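Local coordinates for amorpha-4,11-diene synthase (PDB 4GAX), which probably cyclises farnesyl diphosphate to a sesquiterpene, here as an engineered alpha-bisabolol synthase mutant from Artemisia annua, at residues E445-R450 with N508-I513. Numbering follows the deposited sequence.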
ATOM      1  N   GLU A 445      18.002  10.060  -1.037  1.00 31.56           N
ATOM      2  CA  GLU A 445      17.379  10.076   0.294  1.00 33.67           C
ATOM      3  C   GLU A 445      16.195  11.055   0.348  1.00 35.54           C
ATOM      4  O   GLU A 445      16.208  12.024   1.113  1.00 35.73           O
ATOM      5  CB  GLU A 445      18.413  10.383   1.386  1.00 39.70           C
ATOM      6  CG  GLU A 445      19.419   9.265   1.573  1.00 44.64           C
ATOM      7  CD  GLU A 445      20.672   9.696   2.324  1.00 56.11           C
ATOM      8  OE1 GLU A 445      20.596  10.621   3.166  1.00 52.29           O
ATOM      9  OE2 GLU A 445      21.739   9.100   2.054  1.00 61.57           O
ATOM     10  N   PRO A 446      15.155  10.792  -0.465  1.00 30.38           N
ATOM     11  CA  PRO A 446      14.013  11.706  -0.575  1.00 32.36           C
ATOM     12  C   PRO A 446      13.181  11.671   0.695  1.00 28.64           C
ATOM     13  O   PRO A 446      13.074  10.610   1.319  1.00 30.26           O
ATOM     14  CB  PRO A 446      13.211  11.118  -1.740  1.00 31.87           C
ATOM     15  CG  PRO A 446      13.504   9.630  -1.671  1.00 24.97           C
ATOM     16  CD  PRO A 446      14.960   9.560  -1.253  1.00 23.63           C
ATOM     17  N   PRO A 447      12.601  12.817   1.089  1.00 23.73           N
ATOM     18  CA  PRO A 447      11.771  12.876   2.300  1.00 27.54           C
ATOM     19  C   PRO A 447      10.669  11.803   2.352  1.00 20.45           C
ATOM     20  O   PRO A 447      10.347  11.301   3.435  1.00 26.34           O
ATOM     21  CB  PRO A 447      11.161  14.274   2.224  1.00 34.67           C
ATOM     22  CG  PRO A 447      12.234  15.087   1.552  1.00 32.85           C
ATOM     23  CD  PRO A 447      12.867  14.160   0.534  1.00 30.44           C
ATOM     24  N   LEU A 448      10.085  11.468   1.206  1.00 28.54           N
ATOM     25  CA  LEU A 448       8.984  10.508   1.185  1.00 26.53           C
ATOM     26  C   LEU A 448       9.402   9.143   1.767  1.00 27.94           C
ATOM     27  O   LEU A 448       8.646   8.530   2.520  1.00 25.04           O
ATOM     28  CB  LEU A 448       8.440  10.342  -0.229  1.00 25.66           C
ATOM     29  CG  LEU A 448       7.384   9.260  -0.480  1.00 29.95           C
ATOM     30  CD1 LEU A 448       6.120   9.523   0.335  1.00 30.28           C
ATOM     31  CD2 LEU A 448       7.044   9.190  -1.956  1.00 35.73           C
ATOM     32  N   LEU A 449      10.604   8.681   1.433  1.00 24.55           N
ATOM     33  CA  LEU A 449      11.073   7.391   1.938  1.00 32.00           C
ATOM     34  C   LEU A 449      11.472   7.498   3.407  1.00 27.67           C
ATOM     35  O   LEU A 449      11.272   6.565   4.185  1.00 26.43           O
ATOM     36  CB  LEU A 449      12.228   6.851   1.093  1.00 26.39           C
ATOM     37  CG  LEU A 449      11.849   6.552  -0.364  1.00 29.62           C
ATOM     38  CD1 LEU A 449      13.043   5.957  -1.139  1.00 29.80           C
ATOM     39  CD2 LEU A 449      10.651   5.633  -0.436  1.00 27.15           C
ATOM     40  N   ARG A 450      12.039   8.639   3.787  1.00 24.51           N
ATOM     41  CA  ARG A 450      12.359   8.896   5.189  1.00 27.57           C
ATOM     42  C   ARG A 450      11.093   8.876   6.030  1.00 29.02           C
ATOM     43  O   ARG A 450      11.081   8.326   7.141  1.00 27.09           O
ATOM     44  CB  ARG A 450      13.037  10.261   5.354  1.00 34.19           C
ATOM     45  CG  ARG A 450      13.624  10.493   6.750  1.00 34.68           C
ATOM     46  CD  ARG A 450      13.901  11.966   6.997  1.00 50.88           C
ATOM     47  NE  ARG A 450      14.414  12.630   5.797  1.00 67.75           N
ATOM     48  CZ  ARG A 450      14.054  13.849   5.397  1.00 72.31           C
ATOM     49  NH1 ARG A 450      13.169  14.551   6.097  1.00 72.27           N
ATOM     50  NH2 ARG A 450      14.578  14.368   4.291  1.00 69.33           N
ATOM     51  N   ASN A 508       1.444  12.867   2.341  1.00 21.49           N
ATOM     52  CA  ASN A 508       0.579  13.418   1.295  1.00 19.14           C
ATOM     53  C   ASN A 508       1.273  14.520   0.527  1.00 17.96           C
ATOM     54  O   ASN A 508       1.199  14.567  -0.703  1.00 19.11           O
ATOM     55  CB  ASN A 508      -0.745  13.950   1.866  1.00 20.61           C
ATOM     56  CG  ASN A 508      -1.706  12.835   2.246  1.00 23.38           C
ATOM     57  OD1 ASN A 508      -1.555  11.681   1.805  1.00 21.48           O
ATOM     58  ND2 ASN A 508      -2.721  13.180   3.050  1.00 20.34           N
ATOM     59  N   ARG A 509       1.942  15.417   1.246  1.00 19.14           N
ATOM     60  CA  ARG A 509       2.638  16.529   0.577  1.00 20.40           C
ATOM     61  C   ARG A 509       3.713  15.998  -0.369  1.00 19.61           C
ATOM     62  O   ARG A 509       3.800  16.427  -1.522  1.00 22.23           O
ATOM     63  CB  ARG A 509       3.240  17.486   1.603  1.00 13.92           C
ATOM     64  CG  ARG A 509       3.974  18.717   1.012  1.00 24.32           C
ATOM     65  CD  ARG A 509       4.899  19.335   2.077  1.00 32.97           C
ATOM     66  NE  ARG A 509       5.734  18.287   2.672  1.00 52.74           N
ATOM     67  CZ  ARG A 509       5.914  18.090   3.977  1.00 51.71           C
ATOM     68  NH1 ARG A 509       5.344  18.887   4.874  1.00 44.84           N
ATOM     69  NH2 ARG A 509       6.680  17.087   4.383  1.00 49.58           N
ATOM     70  N   GLU A 510       4.521  15.046   0.098  1.00 16.36           N
ATOM     71  CA  GLU A 510       5.587  14.509  -0.757  1.00 20.43           C
ATOM     72  C   GLU A 510       4.983  13.807  -1.979  1.00 17.70           C
ATOM     73  O   GLU A 510       5.526  13.875  -3.076  1.00 19.37           O
ATOM     74  CB  GLU A 510       6.495  13.545   0.024  1.00 20.05           C
ATOM     75  CG  GLU A 510       7.201  14.190   1.207  1.00 17.41           C
ATOM     76  CD  GLU A 510       8.068  15.374   0.806  1.00 32.56           C
ATOM     77  OE1 GLU A 510       8.758  15.301  -0.248  1.00 23.15           O
ATOM     78  OE2 GLU A 510       8.061  16.380   1.552  1.00 33.00           O
ATOM     79  N   TYR A 511       3.856  13.133  -1.797  1.00 16.84           N
ATOM     80  CA  TYR A 511       3.193  12.459  -2.915  1.00 17.49           C
ATOM     81  C   TYR A 511       2.746  13.443  -3.994  1.00 23.48           C
ATOM     82  O   TYR A 511       2.855  13.157  -5.190  1.00 21.45           O
ATOM     83  CB  TYR A 511       1.986  11.676  -2.392  1.00 16.37           C
ATOM     84  CG  TYR A 511       1.118  11.039  -3.449  1.00 21.46           C
ATOM     85  CD1 TYR A 511       1.453   9.811  -4.021  1.00 19.11           C
ATOM     86  CD2 TYR A 511      -0.065  11.648  -3.852  1.00 22.69           C
ATOM     87  CE1 TYR A 511       0.624   9.213  -4.994  1.00 24.07           C
ATOM     88  CE2 TYR A 511      -0.885  11.070  -4.824  1.00 19.95           C
ATOM     89  CZ  TYR A 511      -0.545   9.853  -5.386  1.00 25.12           C
ATOM     90  OH  TYR A 511      -1.392   9.278  -6.325  1.00 20.60           O
ATOM     91  N   LEU A 512       2.246  14.601  -3.565  1.00 18.10           N
ATOM     92  CA  LEU A 512       1.713  15.598  -4.491  1.00 20.28           C
ATOM     93  C   LEU A 512       2.812  16.400  -5.157  1.00 26.42           C
ATOM     94  O   LEU A 512       2.601  17.016  -6.205  1.00 24.70           O
ATOM     95  CB  LEU A 512       0.761  16.545  -3.747  1.00 21.03           C
ATOM     96  CG  LEU A 512      -0.510  15.845  -3.222  1.00 21.02           C
ATOM     97  CD1 LEU A 512      -1.214  16.706  -2.174  1.00 23.08           C
ATOM     98  CD2 LEU A 512      -1.466  15.550  -4.370  1.00 24.79           C
ATOM     99  N   ILE A 513       3.991  16.377  -4.548  1.00 20.19           N
ATOM    100  CA  ILE A 513       5.120  17.195  -4.994  1.00 21.85           C
ATOM    101  C   ILE A 513       6.155  16.386  -5.788  1.00 29.28           C
ATOM    102  O   ILE A 513       7.026  16.939  -6.461  1.00 21.32           O
ATOM    103  CB  ILE A 513       5.772  17.851  -3.743  1.00 33.07           C
ATOM    104  CG1 ILE A 513       5.848  19.353  -3.912  1.00 44.36           C
ATOM    105  CG2 ILE A 513       7.097  17.195  -3.352  1.00 25.33           C
ATOM    106  CD1 ILE A 513       4.498  19.955  -3.979  1.00 46.01           C
TER
HETATM  107  O   HOH W   1       9.992  13.020  -1.132  1.00 23.80           O
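Glu510, near the C-terminal end of helix 489-513, reaches across to Pro447 and Leu448 in the first turn of helix 447-461. The direct contacts are van der Waals: carbon on carbon at Leu448, ring carbons against the carboxylate at Pro447. Leu448 CB lies 3.8 Å from Glu510 CB, and the two side chains run past each other in opposite directions. The Pro447 ring crosses the glutamate at about a right angle, with Pro447 CB 3.6 Å from Glu510 CD. Glu510 CG is anti to the carbonyl carbon, and the bend at chi2 (-58°) brings the carboxylate over to the proline.

The polar link runs through one water. The water accepts from Leu448 N at 2.8 Å and donates to Glu510 OE1 at 2.7 Å. The carboxylate thus reaches a first-turn N-H of the helix.

Arg509 grips the other oxygen side-on, with its NE and NH2 each 3.2 Å from Glu510 OE2. The NH2 bond uses the anti lone pair, whereas NE lies 37° out of the carboxylate plane. Asp506 pairs with Arg509 NH1.

With an alanine at Glu510, the bridging water would probably lose this acceptor, and Arg509 one of its carboxylate partners.

Leu448 also packs on Leu522 and Val525 of helix 519-535. The contact thus joins two helices of the all-alpha terpene synthase fold, its carboxylate probably stabilised by both Arg509 and the helix start.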